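Local coordinates for protein ribokinase, putative (PDB 3B1N) that probably phosphorylates nucleosides with ATP as a member of the pfkB (ribokinase-like) kinase family, and here holds ADP and the nucleoside analogue mizoribine, at residues 42-47 with 100-105; 56-61 with 85-90; 76-81 with 288-293; 123-128 with 142-147; 154-157 with 162-165. One frame throughout, in Å; residues are numbered along the deposited sequence. Where two conformers were deposited one is given.

Contact 1 of 5, residues 42-47 with 100-105; sequences MRREFG and SAQAMI. With MZR (5-hydroxy-1-(beta-D-ribofuranosyl)-1H-imidazole-4-carboxamide), chain F.
Arg44 and Gln102 are the two residues that meet here, and they do so at the loose, outward end of the contact. Gln102 sets off with CG anti to its backbone N (chi1 166°), then bends at chi2, which swings OE1 to the edge of the Arg44 guanidinium. The guanidinium and amide planes are nearly coplanar, 27° apart. The modelled bond from Arg44 NH1 to Gln102 OE1 is only 2.4 Å long, and Arg44 has a second conformer, so the close approach itself is doubtful. In the guanidinium plane sits a water, 3.1 Å from Arg44 NH1 and 2.7 Å from Ser100 O. Arg44 NH2 forms a salt bridge with Asp74.

Both segments belong to the small four-stranded sheet, with strand 10-16 running between 45-47 and 101-107; such a sheet is the lid of ribokinase-like enzymes. Further along, the strands close tightly on mizoribine: Gly47 CA stands 3.6 Å from ligand O3', and Ala103 CB is 3.8 Å from ligand O2', with Asp12 and Phe117 also touching Ala103. From the next residue of the strand, Met104 packs on Met15 of the second subunit, and that subunit also supplies Ser36, hydrogen-bonded to the ligand.

Contact 2 of 5, residues 56-61 with 85-90; sequences ALNLLG and LGLSRE
Asn58 ND2 gives a hydrogen bond to Leu85 O, 3.0 Å long with an N-H...O angle of 154°. It is the one hydrogen bond between the two segments, and it joins the ends of helices 49-59 and 76-85. The amide nitrogen stands above the plane of the Leu85 carbonyl rather than in it, and the carbonyl oxygen is itself tilted slightly from the amide plane. With CG anti to the backbone N (chi1 -167°), the Asn58 amide reaches away from its own helix and across to the end of the neighbouring helix.

Beside the hydrogen bond the side chains pack. CD2 of Leu87 lies against Asn58 CB at 3.7 Å and close to CG of the amide as well, while Leu85 CB is in contact with Asn58 ND2 at 3.9 Å. Leu87 also rests on Met82 of helix 76-85 and, like Leu57, on Ala64 of strand 64-71.

Both helices end in Schellman motifs, closed by Gly61 and Gly86 with positive phi; in the first, Gly61 N bonds back to Asn58 O at 3.0 Å. Helix 76-85 is the crossover between the adjacent parallel strands 64-71 and 88-95, and Gly86 begins the turn that brings the chain into the second of them.

Leu85 O belongs to the last turn of its helix, where carbonyls run short of amide partners within the helix. Asn58 supplies an N-H from outside, so this single side chain both satisfies a helix-end oxygen and presents its CB to Leu87.

Contact 3 of 5, residues 76-81 with 288-293; sequences QPYLDR and GPQTYA
Just behind the nucleoside pocket, the amide of Gln290, in the loop 288-293, is held by Tyr78 and Arg81, two side chains one turn apart on helix 76-85. Arg81 comes side-on: NE and NH2 both donate to Gln290 OE1, each 3.1 Å away, and both approach from the same face of the amide, which sets the orientation of the amide. OE1 sits in the guanidinium plane, although the guanidinium and amide planes are 39° apart. Arg81 gets there by stretching out fully from CG to NE, its CG anti to the backbone N (chi1 169°). Its NH2 also reaches a water at 3.0 Å, which in turn donates to Gln290 O at 2.6 Å, so side chain and backbone of Gln290 are tied to the same arginine.

The other end of the amide serves the pocket. Gln290 NE2 donates to Tyr78 OH, 3.0 Å away and in the amide plane, and also to Asn52 OD1. Asn52 lies on helix 49-59 and bonds mizoribine through ND2, which makes Gln290 a second-shell residue that probably helps to fix which way the Asn52 amide faces. Tyr78 OH has a further bond to Gly47 O, on the strand beside the ligand, and its ring meets Phe46 edge-to-face.

Contact 4 of 5, residues 123-128 with 142-147; sequences MQSHVN and GPDGFQ
His126 and Gln147 bring the two backbones closest, 5.9 Å between CA atoms, where the 3-10 turn 123-127 runs past the start of helix 146-158. The second segment leaves strand 138-141 and turns into that helix, with Gly145 at the N-cap; it is the first bend of the beta-alpha-beta unit of strands 138-141 and 163-165. In the 3-10 turn, Val127 N bonds back to Gln124 O and Asn128 N to Ser125 O, and the turn puts Ser125 and His126 side by side facing the helix start.

Ser125 meets the loop before the helix. Its OG lies 3.0 Å from Asp144 OD1, at best a weak bond whose proton is not settled. OD1 also takes a weak bond from Gly145 N. Gly145 passes close by, its N 3.5 Å from Ser125 OG. The pocket is next door: Pro143 and Asp144 both touch mizoribine, and Asp144 packs on Met122.

On the outer side, the Gln147 amide stacks flat on the His126 imidazole, the two planes only 5° apart. Gln147 is extended (chi1 179°), which carries its amide out from the helix and over the ring. His126 CG lies between its backbone N and carbonyl carbon (chi1 53°), turning the ring to face it. His126 NE2 is hydrogen-bonded to a glycerol, probably from the crystallisation liquor. Gln147 CD lies 3.6 Å from His126 CG, and Gln147 OE1 sits over the ring centre, 3.5 Å above the plane.

Contact 5 of 5, residues 154-157 with 162-165; sequences EELA and PFIF
Leu156 and Ala157 meet the ring of Phe163 where helix 146-158 packs on the strand that follows it, inside the beta-alpha-beta unit built from strand 138-141, this helix and strand 163-165. The two strands are parallel neighbours in the large sheet of the Rossmann-like domain, and the helix makes the crossover between them.

Along the helix, Glu154 comes first and points away from the strand, its carboxylate forming a salt bridge with Arg181 of helix 176-185. Glu155 also heads outward, to His129 ND1 and Gly131 N in the loop before strand 138-141. The acids thus tie the outer sides of the helix to its surroundings while the inner side stays apolar.

Leu156 is the first residue to turn inward. Its CB lies 3.7 Å from Phe163 CD2, and its CD1 reaches back to Phe163 CG at 4.1 Å, so the leucine crosses the ring at a slant, touching it near its attachment and on the CD2 side. The same side chain rests on Ala139 and Val141 of the neighbouring strand. Phe163 brings its ring up to the helix with CG between its own backbone N and carbonyl carbon (chi1 68°), and also touches Ala139.

Ala157, one residue on, finishes the patch and packs on Leu185 as well. The far part of the phenylalanine ring comes against it, with CE2 3.9 Å from Ala157 N and 4.2 Å from Ala157 CB.

In the fold
From the N terminus, residues 42-47 open the loop of contact 1, which closes at 100-105 within the lid sheet. Contact 2 lies wholly inside that span, joining the ends of helices 49-59 and 76-85 at the edge of the large sheet. Contact 3 begins at 76-81, before contacts 2 and 1 have closed, and so crosses both; it closes only at 288-293, linking an early helix to the late loop before helix 296-307. Contacts 4 and 5 follow one another inside this long span and share helix 146-158. Contacts 1 and 3 touch beside the nucleoside pocket, whereas contact 5 lies across the chain's centre from contact 1.

Contact 1 of 5, residues 42-47 with 100-105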
# COMPACT_ATOMS: atom_id res chain seq x y z
N MET B 42 -13.13 4.05 -4.90
CA MET B 42 -12.78 4.19 -3.49
C MET B 42 -14.05 4.17 -2.64
O MET B 42 -15.03 4.89 -2.92
CB MET B 42 -12.03 5.51 -3.24
CG MET B 42 -10.52 5.37 -3.03
SD MET B 42 -9.82 6.50 -1.79
CE MET B 42 -10.74 8.01 -2.11
N ARG B 43 -14.03 3.34 -1.61
CA ARG B 43 -15.14 3.27 -0.68
C ARG B 43 -14.56 3.16 0.72
O ARG B 43 -13.75 2.27 0.99
CB ARG B 43 -15.97 2.04 -0.95
CG ARG B 43 -17.41 2.32 -1.20
CD ARG B 43 -18.03 1.27 -2.16
NE ARG B 43 -17.48 -0.08 -2.00
CZ ARG B 43 -17.64 -0.86 -0.93
NH1 ARG B 43 -18.30 -0.41 0.13
NH2 ARG B 43 -17.11 -2.07 -0.91
N ARG B 44 -14.95 4.08 1.59
CA ARG B 44 -14.43 3.96 2.94
C ARG B 44 -15.24 2.99 3.79
O ARG B 44 -16.47 2.96 3.79
CB ARG B 44 -14.19 5.33 3.60
CG ARG B 44 -13.17 6.18 2.84
CD ARG B 44 -12.50 7.19 3.74
NE ARG B 44 -13.44 8.06 4.44
CZ ARG B 44 -13.05 9.02 5.29
NH1 ARG B 44 -11.75 9.21 5.54
NH2 ARG B 44 -13.98 9.77 5.90
N GLU B 45 -14.50 2.15 4.47
CA GLU B 45 -15.09 1.10 5.29
C GLU B 45 -14.85 1.50 6.73
O GLU B 45 -13.86 2.17 7.08
CB GLU B 45 -14.39 -0.23 5.06
CG GLU B 45 -14.41 -0.83 3.66
CD GLU B 45 -15.71 -1.46 3.27
OE1 GLU B 45 -16.72 -1.32 4.01
OE2 GLU B 45 -15.70 -2.12 2.19
N PHE B 46 -15.74 1.06 7.60
CA PHE B 46 -15.54 1.29 9.01
C PHE B 46 -14.47 0.37 9.58
O PHE B 46 -14.55 -0.86 9.41
CB PHE B 46 -16.89 1.06 9.75
CG PHE B 46 -17.96 2.02 9.32
CD1 PHE B 46 -17.96 3.32 9.77
CD2 PHE B 46 -18.94 1.61 8.40
CE1 PHE B 46 -18.97 4.21 9.38
CE2 PHE B 46 -19.94 2.51 7.98
CZ PHE B 46 -19.95 3.80 8.46
N GLY B 47 -13.48 0.98 10.27
CA GLY B 47 -12.30 0.25 10.68
C GLY B 47 -11.70 0.84 11.93
O GLY B 47 -12.40 1.43 12.75
N SER B 100 -10.99 12.32 11.14
CA SER B 100 -10.72 11.02 11.74
C SER B 100 -9.53 10.34 11.07
O SER B 100 -9.20 10.63 9.91
CB SER B 100 -11.96 10.13 11.63
OG SER B 100 -13.09 10.81 12.14
N ALA B 101 -8.95 9.38 11.80
CA ALA B 101 -7.90 8.50 11.24
C ALA B 101 -8.34 7.85 9.94
O ALA B 101 -9.49 7.46 9.78
CB ALA B 101 -7.51 7.42 12.25
N GLN B 102 -7.39 7.69 9.02
CA GLN B 102 -7.65 7.07 7.72
C GLN B 102 -6.50 6.12 7.41
O GLN B 102 -5.34 6.49 7.49
CB GLN B 102 -7.80 8.17 6.63
CG GLN B 102 -7.73 7.61 5.24
CD GLN B 102 -9.04 7.02 4.79
OE1 GLN B 102 -10.07 7.73 4.73
NE2 GLN B 102 -9.02 5.73 4.41
N ALA B 103 -6.85 4.88 7.10
CA ALA B 103 -5.82 3.89 6.75
C ALA B 103 -5.96 3.54 5.29
O ALA B 103 -7.06 3.28 4.81
CB ALA B 103 -6.03 2.60 7.59
N MET B 104 -4.84 3.58 4.58
CA MET B 104 -4.81 3.12 3.19
C MET B 104 -4.06 1.79 3.24
O MET B 104 -2.88 1.76 3.52
CB MET B 104 -4.10 4.17 2.30
CG MET B 104 -4.69 5.58 2.35
SD MET B 104 -6.19 5.67 1.34
CE MET B 104 -5.59 5.24 -0.29
N ILE B 105 -4.80 0.70 3.08
CA ILE B 105 -4.29 -0.64 3.32
C ILE B 105 -4.17 -1.44 2.02
O ILE B 105 -5.15 -1.64 1.34
CB ILE B 105 -5.30 -1.37 4.26
CG1 ILE B 105 -5.53 -0.55 5.53
CG2 ILE B 105 -4.84 -2.85 4.58
CD1 ILE B 105 -6.66 -1.16 6.47
N1 MZR F . -2.30 2.38 14.39
O3 MZR F . -4.79 1.21 13.90
C4 MZR F . -4.12 0.89 12.70
C5 MZR F . -2.76 1.24 12.37
C6 MZR F . -1.84 2.00 13.21
O6 MZR F . -0.71 2.23 12.72
N7 MZR F . -2.59 0.71 11.12
C8 MZR F . -3.74 0.10 10.76
N9 MZR F . -4.70 0.20 11.72
C1' MZR F . -6.06 -0.37 11.70
C2' MZR F . -6.88 -0.17 10.44
O2' MZR F . -7.67 0.99 10.66
C3' MZR F . -7.65 -1.52 10.33
O3' MZR F . -9.08 -1.44 10.40
C4' MZR F . -7.11 -2.36 11.45
O4' MZR F . -5.85 -1.78 11.73
C5' MZR F . -6.95 -3.80 11.03
O5' MZR F . -6.46 -4.52 12.20
O HOH W 1 -10.60 11.17 7.63

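Contact 2 of 5, residues 56-61 with 85-90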
# COMPACT_ATOMS: atom_id res chain seq x y z
N ALA B 56 -16.88 -7.16 16.72
CA ALA B 56 -16.88 -8.60 16.96
C ALA B 56 -17.49 -8.96 18.31
O ALA B 56 -18.35 -9.84 18.38
CB ALA B 56 -15.48 -9.18 16.83
N LEU B 57 -17.11 -8.21 19.34
CA LEU B 57 -17.63 -8.51 20.69
C LEU B 57 -19.15 -8.25 20.68
O LEU B 57 -19.92 -9.05 21.28
CB LEU B 57 -16.85 -7.71 21.72
CG LEU B 57 -17.30 -7.98 23.15
CD1 LEU B 57 -17.14 -9.48 23.43
CD2 LEU B 57 -16.35 -7.18 24.03
N ASN B 58 -19.60 -7.21 19.99
CA ASN B 58 -21.02 -6.86 19.88
C ASN B 58 -21.82 -7.91 19.12
O ASN B 58 -22.98 -8.26 19.50
CB ASN B 58 -21.15 -5.46 19.23
CG ASN B 58 -22.53 -4.89 19.36
OD1 ASN B 58 -23.03 -4.71 20.49
ND2 ASN B 58 -23.17 -4.62 18.24
N LEU B 59 -21.24 -8.48 18.06
CA LEU B 59 -21.92 -9.58 17.34
C LEU B 59 -22.17 -10.75 18.29
O LEU B 59 -23.16 -11.48 18.11
CB LEU B 59 -21.04 -10.11 16.21
CG LEU B 59 -20.94 -9.27 14.95
CD1 LEU B 59 -19.89 -9.94 14.04
CD2 LEU B 59 -22.29 -9.14 14.22
N LEU B 60 -21.27 -10.95 19.23
CA LEU B 60 -21.38 -12.12 20.15
C LEU B 60 -22.37 -11.82 21.31
O LEU B 60 -22.69 -12.72 22.11
CB LEU B 60 -20.04 -12.53 20.68
CG LEU B 60 -19.12 -13.18 19.61
CD1 LEU B 60 -17.67 -13.16 20.02
CD2 LEU B 60 -19.65 -14.65 19.38
N GLY B 61 -22.87 -10.59 21.35
CA GLY B 61 -23.78 -10.18 22.44
C GLY B 61 -23.05 -9.67 23.68
O GLY B 61 -23.66 -9.58 24.76
N LEU B 85 -25.89 0.00 15.84
CA LEU B 85 -25.44 -1.34 16.30
C LEU B 85 -25.62 -1.59 17.78
O LEU B 85 -25.47 -2.75 18.22
CB LEU B 85 -23.95 -1.56 15.95
CG LEU B 85 -23.65 -1.68 14.46
CD1 LEU B 85 -22.15 -1.60 14.20
CD2 LEU B 85 -24.24 -2.98 13.86
N GLY B 86 -25.91 -0.53 18.54
CA GLY B 86 -25.96 -0.58 20.01
C GLY B 86 -24.61 -0.53 20.70
O GLY B 86 -24.47 -0.96 21.85
N LEU B 87 -23.62 0.07 20.02
CA LEU B 87 -22.29 0.31 20.61
C LEU B 87 -22.27 1.66 21.33
O LEU B 87 -22.56 2.71 20.73
CB LEU B 87 -21.19 0.24 19.54
CG LEU B 87 -20.91 -1.12 18.88
CD1 LEU B 87 -20.14 -0.99 17.61
CD2 LEU B 87 -20.09 -1.93 19.87
N SER B 88 -21.94 1.62 22.62
CA SER B 88 -21.96 2.80 23.47
C SER B 88 -20.90 3.76 22.96
O SER B 88 -19.78 3.32 22.67
CB SER B 88 -21.55 2.48 24.90
OG SER B 88 -21.58 3.66 25.65
N ARG B 89 -21.27 5.04 22.90
CA ARG B 89 -20.33 6.12 22.54
C ARG B 89 -19.73 6.79 23.76
O ARG B 89 -19.08 7.84 23.63
CB ARG B 89 -20.97 7.14 21.60
CG ARG B 89 -21.36 6.49 20.24
CD ARG B 89 -21.96 7.45 19.19
NE ARG B 89 -23.22 8.08 19.58
CZ ARG B 89 -23.34 9.33 20.04
NH1 ARG B 89 -22.28 10.13 20.21
NH2 ARG B 89 -24.55 9.79 20.35
N GLU B 90 -19.89 6.15 24.93
CA GLU B 90 -19.50 6.72 26.24
C GLU B 90 -18.05 7.26 26.19
O GLU B 90 -17.78 8.41 26.60
CB GLU B 90 -19.64 5.64 27.33
CG GLU B 90 -19.21 6.10 28.71
CD GLU B 90 -19.50 5.07 29.80
OE1 GLU B 90 -19.28 5.40 30.99
OE2 GLU B 90 -19.90 3.92 29.50

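Contact 3 of 5, residues 76-81 with 288-293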
# COMPACT_ATOMS: atom_id res chain seq x y z
N GLN B 76 -19.38 11.69 11.82
CA GLN B 76 -20.82 11.36 11.97
C GLN B 76 -21.25 9.99 11.46
O GLN B 76 -22.02 9.31 12.18
CB GLN B 76 -21.71 12.46 11.34
CG GLN B 76 -23.17 12.47 11.94
CD GLN B 76 -23.18 12.80 13.43
OE1 GLN B 76 -22.67 13.87 13.83
NE2 GLN B 76 -23.76 11.93 14.26
N PRO B 77 -20.75 9.55 10.30
CA PRO B 77 -21.18 8.20 9.87
C PRO B 77 -20.81 7.12 10.87
O PRO B 77 -21.57 6.15 11.06
CB PRO B 77 -20.45 8.01 8.53
CG PRO B 77 -20.40 9.45 8.00
CD PRO B 77 -20.04 10.27 9.22
N TYR B 78 -19.65 7.23 11.50
CA TYR B 78 -19.24 6.25 12.51
C TYR B 78 -20.08 6.36 13.77
O TYR B 78 -20.45 5.32 14.31
CB TYR B 78 -17.73 6.38 12.83
CG TYR B 78 -17.01 5.04 12.91
CD1 TYR B 78 -15.75 4.85 12.30
CD2 TYR B 78 -17.50 4.00 13.69
CE1 TYR B 78 -15.07 3.65 12.39
CE2 TYR B 78 -16.83 2.79 13.79
CZ TYR B 78 -15.61 2.62 13.13
OH TYR B 78 -14.96 1.42 13.26
N LEU B 79 -20.37 7.60 14.22
CA LEU B 79 -21.22 7.77 15.40
C LEU B 79 -22.57 7.16 15.11
O LEU B 79 -23.11 6.44 16.00
CB LEU B 79 -21.38 9.24 15.79
CG LEU B 79 -20.04 9.91 16.09
CD1 LEU B 79 -20.31 11.36 16.38
CD2 LEU B 79 -19.29 9.25 17.28
N ASP B 80 -23.10 7.41 13.90
CA ASP B 80 -24.48 6.90 13.59
C ASP B 80 -24.46 5.39 13.51
O ASP B 80 -25.40 4.73 13.95
CB ASP B 80 -24.92 7.53 12.27
CG ASP B 80 -25.23 9.01 12.40
OD1 ASP B 80 -25.23 9.55 13.53
OD2 ASP B 80 -25.49 9.59 11.34
N ARG B 81 -23.38 4.82 13.01
CA ARG B 81 -23.26 3.37 12.94
C ARG B 81 -23.21 2.76 14.34
O ARG B 81 -23.84 1.73 14.60
CB ARG B 81 -21.99 3.02 12.18
CG ARG B 81 -21.62 1.54 12.26
CD ARG B 81 -20.34 1.33 11.50
NE ARG B 81 -19.90 -0.09 11.53
CZ ARG B 81 -20.45 -1.02 10.76
NH1 ARG B 81 -21.45 -0.67 9.97
NH2 ARG B 81 -20.02 -2.28 10.79
N GLY B 288 -13.94 -5.85 3.97
CA GLY B 288 -14.02 -4.83 5.01
C GLY B 288 -13.82 -5.57 6.32
O GLY B 288 -14.16 -6.75 6.44
N PRO B 289 -13.33 -4.88 7.35
CA PRO B 289 -13.18 -5.55 8.66
C PRO B 289 -14.50 -5.79 9.39
O PRO B 289 -14.50 -6.63 10.29
CB PRO B 289 -12.27 -4.59 9.46
CG PRO B 289 -12.30 -3.31 8.71
CD PRO B 289 -12.66 -3.56 7.30
N GLN B 290 -15.60 -5.09 9.03
CA GLN B 290 -16.83 -5.20 9.82
C GLN B 290 -18.08 -5.50 8.98
O GLN B 290 -19.20 -5.32 9.45
CB GLN B 290 -17.07 -3.92 10.64
CG GLN B 290 -15.96 -3.54 11.63
CD GLN B 290 -16.24 -2.16 12.24
OE1 GLN B 290 -17.43 -1.77 12.41
NE2 GLN B 290 -15.20 -1.47 12.68
N THR B 291 -17.94 -6.01 7.77
CA THR B 291 -19.17 -6.21 7.00
C THR B 291 -19.81 -7.58 7.22
O THR B 291 -21.04 -7.70 7.04
CB THR B 291 -19.01 -5.88 5.53
OG1 THR B 291 -18.21 -6.88 4.89
CG2 THR B 291 -18.35 -4.53 5.39
N TYR B 292 -19.03 -8.57 7.65
CA TYR B 292 -19.62 -9.82 8.12
C TYR B 292 -20.65 -9.54 9.22
O TYR B 292 -20.42 -8.72 10.10
CB TYR B 292 -18.56 -10.83 8.56
CG TYR B 292 -17.88 -10.58 9.92
CD1 TYR B 292 -17.19 -9.38 10.18
CD2 TYR B 292 -17.96 -11.54 10.93
CE1 TYR B 292 -16.58 -9.20 11.43
CE2 TYR B 292 -17.37 -11.37 12.16
CZ TYR B 292 -16.68 -10.16 12.40
OH TYR B 292 -16.12 -9.98 13.64
N ALA B 293 -21.82 -10.14 9.09
CA ALA B 293 -22.87 -9.87 10.05
C ALA B 293 -23.64 -11.16 10.40
O ALA B 293 -24.90 -11.20 10.26
CB ALA B 293 -23.83 -8.77 9.50
O HOH W 2 -21.55 -4.29 9.17

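Contact 4 of 5, residues 123-128 with 142-147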
# COMPACT_ATOMS: atom_id res chain seq x y z
N MET B 123 -4.09 10.99 16.89
CA MET B 123 -2.88 11.57 17.51
C MET B 123 -3.16 12.04 18.94
O MET B 123 -2.24 12.14 19.75
CB MET B 123 -2.35 12.75 16.71
CG MET B 123 -1.88 12.42 15.37
SD MET B 123 -0.84 13.77 14.70
CE MET B 123 -0.96 15.04 15.99
N GLN B 124 -4.44 12.33 19.23
CA GLN B 124 -4.83 12.85 20.57
C GLN B 124 -5.50 11.78 21.43
O GLN B 124 -6.18 12.12 22.39
CB GLN B 124 -5.79 14.05 20.47
CG GLN B 124 -5.41 15.09 19.40
CD GLN B 124 -4.02 15.60 19.57
OE1 GLN B 124 -3.50 15.68 20.68
NE2 GLN B 124 -3.37 15.96 18.44
N SER B 125 -5.32 10.49 21.09
CA SER B 125 -6.03 9.42 21.84
C SER B 125 -5.78 9.38 23.34
O SER B 125 -6.63 8.93 24.08
CB SER B 125 -5.75 8.05 21.20
OG SER B 125 -4.41 7.61 21.44
N HIS B 126 -4.63 9.94 23.78
CA HIS B 126 -4.33 9.98 25.19
C HIS B 126 -5.20 10.96 25.98
O HIS B 126 -5.13 10.94 27.23
CB HIS B 126 -2.86 10.37 25.36
CG HIS B 126 -2.50 11.62 24.62
ND1 HIS B 126 -2.17 11.63 23.28
CD2 HIS B 126 -2.46 12.90 25.03
CE1 HIS B 126 -1.94 12.88 22.90
NE2 HIS B 126 -2.12 13.67 23.94
N VAL B 127 -6.09 11.72 25.34
CA VAL B 127 -7.05 12.55 26.09
C VAL B 127 -8.08 11.71 26.85
O VAL B 127 -8.65 12.17 27.86
CB VAL B 127 -7.79 13.64 25.28
CG1 VAL B 127 -6.71 14.61 24.67
CG2 VAL B 127 -8.66 13.06 24.22
N ASN B 128 -8.28 10.46 26.40
CA ASN B 128 -9.13 9.53 27.18
C ASN B 128 -8.25 8.73 28.14
O ASN B 128 -7.17 8.24 27.78
CB ASN B 128 -9.81 8.50 26.26
CG ASN B 128 -10.97 9.06 25.43
OD1 ASN B 128 -11.13 8.69 24.23
ND2 ASN B 128 -11.83 9.86 26.04
N GLY B 142 -5.02 -1.87 22.06
CA GLY B 142 -4.53 -2.19 20.74
C GLY B 142 -3.88 -0.99 20.09
O GLY B 142 -3.72 0.06 20.72
N PRO B 143 -3.53 -1.11 18.80
CA PRO B 143 -2.79 -0.08 18.12
C PRO B 143 -3.56 1.24 18.16
O PRO B 143 -4.79 1.26 17.98
CB PRO B 143 -2.72 -0.58 16.68
CG PRO B 143 -2.64 -2.09 16.86
CD PRO B 143 -3.67 -2.32 17.97
N ASP B 144 -2.83 2.32 18.37
CA ASP B 144 -3.43 3.61 18.70
C ASP B 144 -2.31 4.63 18.68
O ASP B 144 -1.17 4.29 18.41
CB ASP B 144 -4.00 3.54 20.14
CG ASP B 144 -5.20 4.42 20.37
OD1 ASP B 144 -5.46 5.40 19.66
OD2 ASP B 144 -5.94 4.10 21.33
N GLY B 145 -2.64 5.87 18.96
CA GLY B 145 -1.58 6.84 19.24
C GLY B 145 -0.65 6.33 20.31
O GLY B 145 -1.07 5.68 21.29
N PHE B 146 0.65 6.53 20.12
CA PHE B 146 1.63 5.89 20.98
C PHE B 146 1.46 6.29 22.44
O PHE B 146 1.42 5.44 23.34
CB PHE B 146 3.07 6.21 20.51
CG PHE B 146 4.14 5.62 21.42
CD1 PHE B 146 4.28 4.23 21.56
CD2 PHE B 146 4.97 6.45 22.16
CE1 PHE B 146 5.27 3.66 22.40
CE2 PHE B 146 5.95 5.89 23.04
CZ PHE B 146 6.09 4.50 23.16
N GLN B 147 1.31 7.59 22.69
CA GLN B 147 1.15 8.02 24.06
C GLN B 147 -0.10 7.37 24.69
O GLN B 147 -0.08 6.96 25.86
CB GLN B 147 1.13 9.57 24.15
CG GLN B 147 0.95 10.14 25.53
CD GLN B 147 0.96 11.66 25.57
OE1 GLN B 147 1.19 12.32 24.56
NE2 GLN B 147 0.69 12.22 26.75

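Contact 5 of 5, residues 154-157 with 162-165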
# COMPACT_ATOMS: atom_id res chain seq x y z
N GLU B 154 -0.50 1.60 31.46
CA GLU B 154 -0.17 2.00 32.83
C GLU B 154 -1.43 2.11 33.69
O GLU B 154 -1.46 1.60 34.82
CB GLU B 154 0.63 3.33 32.83
CG GLU B 154 2.04 3.19 32.22
CD GLU B 154 3.02 2.45 33.14
OE1 GLU B 154 2.73 2.26 34.36
OE2 GLU B 154 4.11 2.07 32.66
N GLU B 155 -2.45 2.75 33.17
CA GLU B 155 -3.66 3.03 33.93
C GLU B 155 -4.47 1.78 34.20
O GLU B 155 -4.99 1.58 35.28
CB GLU B 155 -4.49 4.06 33.23
CG GLU B 155 -3.81 5.44 33.31
CD GLU B 155 -4.63 6.52 32.74
OE1 GLU B 155 -5.78 6.22 32.34
OE2 GLU B 155 -4.13 7.69 32.69
N LEU B 156 -4.58 0.91 33.20
CA LEU B 156 -5.34 -0.30 33.46
C LEU B 156 -4.65 -1.18 34.50
O LEU B 156 -5.32 -1.80 35.34
CB LEU B 156 -5.61 -1.08 32.14
CG LEU B 156 -6.61 -0.40 31.22
CD1 LEU B 156 -6.41 -0.98 29.82
CD2 LEU B 156 -8.07 -0.60 31.69
N ALA B 157 -3.32 -1.25 34.46
CA ALA B 157 -2.55 -2.10 35.38
C ALA B 157 -2.69 -1.53 36.78
O ALA B 157 -2.79 -2.28 37.74
CB ALA B 157 -1.08 -2.13 34.97
N PRO B 162 -7.92 -6.59 34.30
CA PRO B 162 -7.16 -7.53 33.43
C PRO B 162 -7.26 -7.03 31.97
O PRO B 162 -8.32 -6.58 31.57
CB PRO B 162 -7.89 -8.86 33.59
CG PRO B 162 -9.16 -8.59 34.31
CD PRO B 162 -9.15 -7.20 34.87
N PHE B 163 -6.17 -7.06 31.23
CA PHE B 163 -6.25 -6.56 29.85
C PHE B 163 -5.31 -7.32 28.95
O PHE B 163 -4.22 -7.76 29.34
CB PHE B 163 -6.00 -5.02 29.77
CG PHE B 163 -4.58 -4.59 30.09
CD1 PHE B 163 -3.66 -4.32 29.08
CD2 PHE B 163 -4.17 -4.43 31.41
CE1 PHE B 163 -2.35 -3.91 29.36
CE2 PHE B 163 -2.87 -4.00 31.72
CZ PHE B 163 -1.95 -3.73 30.71
N ILE B 164 -5.77 -7.48 27.70
CA ILE B 164 -4.89 -7.95 26.62
C ILE B 164 -4.10 -6.76 26.08
O ILE B 164 -4.68 -5.71 25.83
CB ILE B 164 -5.76 -8.50 25.46
CG1 ILE B 164 -6.66 -9.67 25.91
CG2 ILE B 164 -4.80 -9.00 24.31
CD1 ILE B 164 -7.51 -10.27 24.77
N PHE B 165 -2.80 -6.96 25.89
CA PHE B 165 -1.94 -5.99 25.20
C PHE B 165 -1.69 -6.49 23.78
O PHE B 165 -1.18 -7.59 23.58
CB PHE B 165 -0.64 -5.84 25.98
CG PHE B 165 0.35 -4.88 25.35
CD1 PHE B 165 -0.03 -3.59 25.01
CD2 PHE B 165 1.66 -5.27 25.18
CE1 PHE B 165 0.92 -2.70 24.45
CE2 PHE B 165 2.59 -4.42 24.59
CZ PHE B 165 2.20 -3.13 24.24